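Endosialidase (PDB 4HIZ) is a phage endosialidase that hydrolyses alpha-2,8 and alpha-2,9 linkages in sialic acid polymers, probably with its beta-propeller domain. Local coordinates at residues M149-E163 and E291-F305. Sequence-based numbering, arbitrary orientation.
Sequences MSMGVCGNRLYAVIE and ETHSFTVIDDDNYTF. With EDO (1,2-ethanediol), chain J.
Thr-292 hands both its donors to one carboxylate oxygen, Glu-163 OE2: its backbone N lies 2.9 Å from OE2, nearly along the C-O axis, and its OG1, 2.6 Å from OE2, comes from above the carboxylate plane. A chi1 of 57°, with OG1 between backbone N and carbonyl carbon, lets the hydroxyl join the amide in this grip. A water ties the same OG1 to Met-149 N and Val-161 O. Nearby, Ser-294 N donates almost straight to Met-149 O, and Ser-150 OG donates to Ser-294 O from above its carbonyl plane.

At the far end two bonds clasp the tight turn from Cys-154 to Arg-157. Gly-155 N points at the anti lone pair of Asp-300 OD1 (2.9 Å), while Tyr-303 OH reaches Gly-155 O at 2.6 Å, in the carbonyl plane on a lone pair.

Between these polar ends lies an aromatic core. Phe-305 turns an edge to the face of Tyr-159, planes at 57°, its CE2 standing 3.6 Å above the plane of the tyrosine ring. Phe-295 lies against the backbone of Gly-152, its CD1 3.6 Å from the glycine CA and Gly-152 N over one face of the ring, toward its rim. Cys-154 CB packs against Val-297 CG2 at 3.7 Å; its SG sits in plane at the edge of Phe-305 and oblique to Tyr-303.

Strand 150-154, the end of strand 144-154, runs beside strand 291-297 at 16° from parallel; each belongs to the first strand of a four-stranded antiparallel sheet, consistent with adjacent blades of the catalytic beta-propeller. Val-307 of strand 304-311 continues the packing against Ser-150 and Val-161, and strand 347-355, first in the following four-stranded sheet, meets His-293, Ser-294 and Thr-296.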
loop_
_atom_site.group_PDB
_atom_site.type_symbol
_atom_site.label_atom_id
_atom_site.label_comp_id
_atom_site.label_asym_id
_atom_site.label_seq_id
_atom_site.Cartn_x
_atom_site.Cartn_y
_atom_site.Cartn_z
ATOM N N MET A 149 12.165 26.625 3.659
ATOM C CA MET A 149 11.682 26.637 5.038
ATOM C C MET A 149 10.677 27.764 5.313
ATOM O O MET A 149 10.306 27.997 6.471
ATOM C CB MET A 149 12.850 26.695 6.036
ATOM C CG MET A 149 13.684 25.388 6.041
ATOM S SD MET A 149 15.034 25.562 7.204
ATOM C CE MET A 149 15.663 23.871 7.149
ATOM N N SER A 150 10.229 28.469 4.268
ATOM C CA SER A 150 9.252 29.542 4.468
ATOM C C SER A 150 8.164 29.365 3.422
ATOM O O SER A 150 8.454 29.437 2.213
ATOM C CB SER A 150 9.935 30.917 4.262
ATOM O OG SER A 150 8.963 31.940 4.455
ATOM N N MET A 151 6.924 29.137 3.876
ATOM C CA MET A 151 5.782 28.975 2.980
ATOM C C MET A 151 4.505 29.281 3.751
ATOM O O MET A 151 4.424 29.038 4.969
ATOM C CB MET A 151 5.708 27.490 2.536
ATOM C CG MET A 151 4.589 27.193 1.505
ATOM S SD MET A 151 4.581 25.433 1.007
ATOM C CE MET A 151 6.058 25.356 -0.020
ATOM N N GLY A 152 3.503 29.796 3.046
ATOM C CA GLY A 152 2.197 30.016 3.659
ATOM C C GLY A 152 1.238 30.624 2.653
ATOM O O GLY A 152 1.500 30.656 1.444
ATOM N N VAL A 153 0.112 31.106 3.169
ATOM C CA VAL A 153 -0.973 31.614 2.308
ATOM C C VAL A 153 -1.195 33.077 2.652
ATOM O O VAL A 153 -1.248 33.443 3.838
ATOM C CB VAL A 153 -2.277 30.824 2.550
ATOM C CG1 VAL A 153 -3.441 31.436 1.727
ATOM C CG2 VAL A 153 -2.071 29.343 2.186
ATOM N N CYS A 154 -1.317 33.911 1.614
ATOM C CA CYS A 154 -1.672 35.306 1.824
ATOM C C CYS A 154 -2.620 35.687 0.706
ATOM O O CYS A 154 -2.317 35.463 -0.462
ATOM C CB CYS A 154 -0.407 36.172 1.775
ATOM S SG CYS A 154 -0.793 37.927 2.148
ATOM N N GLY A 155 -3.761 36.267 1.062
ATOM C CA GLY A 155 -4.676 36.778 0.046
ATOM C C GLY A 155 -5.075 35.739 -1.000
ATOM O O GLY A 155 -5.053 36.016 -2.213
ATOM N N ASN A 156 -5.439 34.544 -0.534
ATOM C CA ASN A 156 -5.801 33.426 -1.423
ATOM C C ASN A 156 -4.735 32.998 -2.440
ATOM O O ASN A 156 -5.065 32.376 -3.453
ATOM C CB ASN A 156 -7.166 33.705 -2.109
ATOM C CG ASN A 156 -8.270 33.787 -1.096
ATOM O OD1 ASN A 156 -8.370 32.903 -0.222
ATOM N ND2 ASN A 156 -9.091 34.853 -1.154
ATOM N N ARG A 157 -3.465 33.300 -2.160
ATOM C CA ARG A 157 -2.372 32.728 -2.939
ATOM C C ARG A 157 -1.415 31.965 -2.026
ATOM O O ARG A 157 -1.191 32.360 -0.862
ATOM C CB ARG A 157 -1.554 33.834 -3.623
ATOM C CG ARG A 157 -2.374 34.710 -4.604
ATOM C CD ARG A 157 -1.470 35.709 -5.387
ATOM N NE ARG A 157 -0.472 35.014 -6.198
ATOM C CZ ARG A 157 -0.700 34.481 -7.400
ATOM N NH1 ARG A 157 -1.897 34.573 -7.972
ATOM N NH2 ARG A 157 0.290 33.881 -8.058
ATOM N N LEU A 158 -0.806 30.914 -2.570
ATOM C CA LEU A 158 0.325 30.272 -1.910
ATOM C C LEU A 158 1.592 31.081 -2.161
ATOM O O LEU A 158 1.891 31.430 -3.300
ATOM C CB LEU A 158 0.517 28.894 -2.541
ATOM C CG LEU A 158 1.575 28.011 -1.865
ATOM C CD1 LEU A 158 1.190 27.657 -0.383
ATOM C CD2 LEU A 158 1.837 26.697 -2.678
ATOM N N TYR A 159 2.363 31.345 -1.112
ATOM C CA TYR A 159 3.655 31.991 -1.259
ATOM C C TYR A 159 4.718 31.090 -0.660
ATOM O O TYR A 159 4.498 30.497 0.380
ATOM C CB TYR A 159 3.666 33.346 -0.527
ATOM C CG TYR A 159 3.040 34.443 -1.357
ATOM C CD1 TYR A 159 3.793 35.136 -2.319
ATOM C CD2 TYR A 159 1.686 34.754 -1.219
ATOM C CE1 TYR A 159 3.188 36.137 -3.132
ATOM C CE2 TYR A 159 1.070 35.761 -2.015
ATOM C CZ TYR A 159 1.823 36.417 -2.967
ATOM O OH TYR A 159 1.239 37.380 -3.744
ATOM N N ALA A 160 5.869 31.011 -1.310
ATOM C CA ALA A 160 6.965 30.229 -0.762
ATOM C C ALA A 160 8.283 30.905 -1.134
ATOM O O ALA A 160 8.425 31.414 -2.259
ATOM C CB ALA A 160 6.929 28.786 -1.311
ATOM N N VAL A 161 9.264 30.892 -0.227
ATOM C CA VAL A 161 10.583 31.332 -0.638
ATOM C C VAL A 161 11.327 30.057 -1.017
ATOM O O VAL A 161 11.721 29.266 -0.145
ATOM C CB VAL A 161 11.362 32.090 0.464
ATOM C CG1 VAL A 161 12.759 32.520 -0.071
ATOM C CG2 VAL A 161 10.563 33.316 0.905
ATOM N N ILE A 162 11.463 29.858 -2.324
ATOM C CA ILE A 162 12.126 28.684 -2.853
ATOM C C ILE A 162 13.576 29.044 -3.092
ATOM O O ILE A 162 13.912 29.922 -3.910
ATOM C CB ILE A 162 11.478 28.201 -4.156
ATOM C CG1 ILE A 162 10.019 27.790 -3.895
ATOM C CG2 ILE A 162 12.296 27.059 -4.741
ATOM C CD1 ILE A 162 9.837 26.664 -2.812
ATOM N N GLU A 163 14.436 28.412 -2.317
ATOM C CA GLU A 163 15.862 28.695 -2.336
ATOM C C GLU A 163 16.575 27.783 -3.314
ATOM O O GLU A 163 16.195 26.619 -3.480
ATOM C CB GLU A 163 16.424 28.433 -0.939
ATOM C CG GLU A 163 15.919 29.441 0.120
ATOM C CD GLU A 163 16.461 29.168 1.500
ATOM O OE1 GLU A 163 16.952 28.023 1.754
ATOM O OE2 GLU A 163 16.360 30.084 2.351
ATOM N N GLU A 291 19.581 31.143 5.964
ATOM C CA GLU A 291 18.282 30.500 5.706
ATOM C C GLU A 291 17.181 31.508 5.797
ATOM O O GLU A 291 17.224 32.391 6.656
ATOM C CB GLU A 291 17.944 29.380 6.736
ATOM C CG GLU A 291 18.785 28.124 6.600
ATOM C CD GLU A 291 18.597 27.142 7.753
ATOM O OE1 GLU A 291 18.164 27.566 8.833
ATOM O OE2 GLU A 291 18.859 25.935 7.591
ATOM N N THR A 292 16.193 31.378 4.909
ATOM C CA THR A 292 14.868 31.969 5.115
ATOM C C THR A 292 13.975 30.898 5.758
ATOM O O THR A 292 14.085 29.692 5.431
ATOM C CB THR A 292 14.234 32.480 3.804
ATOM O OG1 THR A 292 14.139 31.441 2.826
ATOM C CG2 THR A 292 15.096 33.639 3.179
ATOM N N HIS A 293 13.105 31.338 6.659
ATOM C CA HIS A 293 12.480 30.391 7.595
ATOM C C HIS A 293 11.284 31.040 8.246
ATOM O O HIS A 293 11.408 32.150 8.800
ATOM C CB HIS A 293 13.533 29.984 8.656
ATOM C CG HIS A 293 13.020 29.062 9.732
ATOM N ND1 HIS A 293 12.426 29.530 10.887
ATOM C CD2 HIS A 293 13.066 27.707 9.856
ATOM C CE1 HIS A 293 12.136 28.503 11.681
ATOM N NE2 HIS A 293 12.525 27.392 11.080
ATOM N N SER A 294 10.110 30.395 8.141
ATOM C CA SER A 294 8.866 30.885 8.753
ATOM C C SER A 294 8.215 31.985 7.896
ATOM O O SER A 294 8.880 32.664 7.084
ATOM C CB SER A 294 9.085 31.360 10.215
ATOM O OG SER A 294 7.871 31.339 10.954
ATOM N N PHE A 295 6.922 32.148 8.097
ATOM C CA PHE A 295 6.114 33.020 7.245
ATOM C C PHE A 295 4.941 33.474 8.082
ATOM O O PHE A 295 4.300 32.661 8.766
ATOM C CB PHE A 295 5.604 32.216 6.027
ATOM C CG PHE A 295 4.717 32.992 5.108
ATOM C CD1 PHE A 295 3.343 32.989 5.301
ATOM C CD2 PHE A 295 5.259 33.703 4.041
ATOM C CE1 PHE A 295 2.479 33.688 4.413
ATOM C CE2 PHE A 295 4.431 34.416 3.156
ATOM C CZ PHE A 295 3.039 34.404 3.345
ATOM N N THR A 296 4.588 34.759 8.014
ATOM C CA THR A 296 3.320 35.147 8.636
ATOM C C THR A 296 2.711 36.359 7.918
ATOM O O THR A 296 3.416 37.260 7.437
ATOM C CB THR A 296 3.492 35.430 10.161
ATOM O OG1 THR A 296 2.213 35.618 10.775
ATOM C CG2 THR A 296 4.339 36.693 10.398
ATOM N N VAL A 297 1.387 36.354 7.810
ATOM C CA VAL A 297 0.670 37.451 7.155
ATOM C C VAL A 297 0.370 38.587 8.117
ATOM O O VAL A 297 -0.125 38.361 9.216
ATOM C CB VAL A 297 -0.640 36.965 6.549
ATOM C CG1 VAL A 297 -1.471 38.167 6.006
ATOM C CG2 VAL A 297 -0.335 35.983 5.443
ATOM N N ILE A 298 0.647 39.812 7.687
ATOM C CA ILE A 298 0.323 40.992 8.478
ATOM C C ILE A 298 -1.011 41.573 7.964
ATOM O O ILE A 298 -1.860 41.964 8.760
ATOM C CB ILE A 298 1.465 42.018 8.385
ATOM C CG1 ILE A 298 2.667 41.515 9.204
ATOM C CG2 ILE A 298 0.993 43.428 8.849
ATOM C CD1 ILE A 298 3.969 41.847 8.602
ATOM N N ASP A 299 -1.204 41.617 6.640
ATOM C CA ASP A 299 -2.456 42.125 6.066
ATOM C C ASP A 299 -2.783 41.300 4.810
ATOM O O ASP A 299 -2.097 41.428 3.792
ATOM C CB ASP A 299 -2.251 43.609 5.706
ATOM C CG ASP A 299 -3.533 44.327 5.243
ATOM O OD1 ASP A 299 -4.404 43.731 4.604
ATOM O OD2 ASP A 299 -3.641 45.554 5.469
ATOM N N ASP A 300 -3.816 40.462 4.871
ATOM C CA ASP A 300 -4.145 39.588 3.734
ATOM C C ASP A 300 -4.533 40.374 2.479
ATOM O O ASP A 300 -4.035 40.100 1.375
ATOM C CB ASP A 300 -5.315 38.671 4.057
ATOM C CG ASP A 300 -4.886 37.356 4.612
ATOM O OD1 ASP A 300 -4.207 36.558 3.906
ATOM O OD2 ASP A 300 -5.256 37.120 5.780
ATOM N N ASP A 301 -5.412 41.351 2.647
ATOM C CA ASP A 301 -5.934 42.085 1.501
ATOM C C ASP A 301 -4.868 42.904 0.769
ATOM O O ASP A 301 -4.976 43.147 -0.441
ATOM C CB ASP A 301 -7.029 43.038 1.960
ATOM C CG ASP A 301 -8.275 42.315 2.391
ATOM O OD1 ASP A 301 -8.424 41.118 2.070
ATOM O OD2 ASP A 301 -9.109 42.953 3.047
ATOM N N ASN A 302 -3.850 43.339 1.507
ATOM C CA ASN A 302 -2.807 44.173 0.917
ATOM C C ASN A 302 -1.496 43.445 0.701
ATOM O O ASN A 302 -0.501 44.060 0.278
ATOM C CB ASN A 302 -2.611 45.413 1.770
ATOM C CG ASN A 302 -3.832 46.315 1.721
ATOM O OD1 ASN A 302 -4.266 46.721 0.641
ATOM N ND2 ASN A 302 -4.427 46.584 2.879
ATOM N N TYR A 303 -1.528 42.133 0.961
ATOM C CA TYR A 303 -0.388 41.259 0.684
ATOM C C TYR A 303 0.838 41.741 1.435
ATOM O O TYR A 303 1.949 41.809 0.902
ATOM C CB TYR A 303 -0.126 41.120 -0.822
ATOM C CG TYR A 303 -1.269 40.395 -1.475
ATOM C CD1 TYR A 303 -2.410 41.095 -1.873
ATOM C CD2 TYR A 303 -1.242 39.008 -1.633
ATOM C CE1 TYR A 303 -3.482 40.456 -2.439
ATOM C CE2 TYR A 303 -2.333 38.338 -2.190
ATOM C CZ TYR A 303 -3.448 39.072 -2.593
ATOM O OH TYR A 303 -4.543 38.427 -3.142
ATOM N N THR A 304 0.624 42.084 2.690
ATOM C CA THR A 304 1.747 42.435 3.572
ATOM C C THR A 304 2.098 41.212 4.409
ATOM O O THR A 304 1.255 40.674 5.117
ATOM C CB THR A 304 1.349 43.616 4.519
ATOM O OG1 THR A 304 0.867 44.741 3.743
ATOM C CG2 THR A 304 2.550 44.068 5.317
ATOM N N PHE A 305 3.338 40.753 4.314
ATOM C CA PHE A 305 3.754 39.581 5.090
ATOM C C PHE A 305 5.233 39.651 5.438
ATOM O O PHE A 305 5.967 40.510 4.947
ATOM C CB PHE A 305 3.356 38.260 4.399
ATOM C CG PHE A 305 3.987 37.999 3.029
ATOM C CD1 PHE A 305 5.369 37.810 2.868
ATOM C CD2 PHE A 305 3.163 37.784 1.924
ATOM C CE1 PHE A 305 5.915 37.499 1.602
ATOM C CE2 PHE A 305 3.697 37.440 0.657
ATOM C CZ PHE A 305 5.059 37.315 0.478
HETATM C C1 EDO J . -1.108 33.183 12.572
HETATM O O1 EDO J . -1.460 32.080 11.725
HETATM C C2 EDO J . -0.494 34.322 11.759
HETATM O O2 EDO J . 0.171 33.820 10.574
HETATM O O HOH W 1 12.662 29.128 2.416
HETATM O O HOH W 2 -3.790 34.145 4.935
HETATM O O HOH W 3 -6.038 34.140 2.288
HETATM O O HOH W 4 15.966 27.859 4.349
#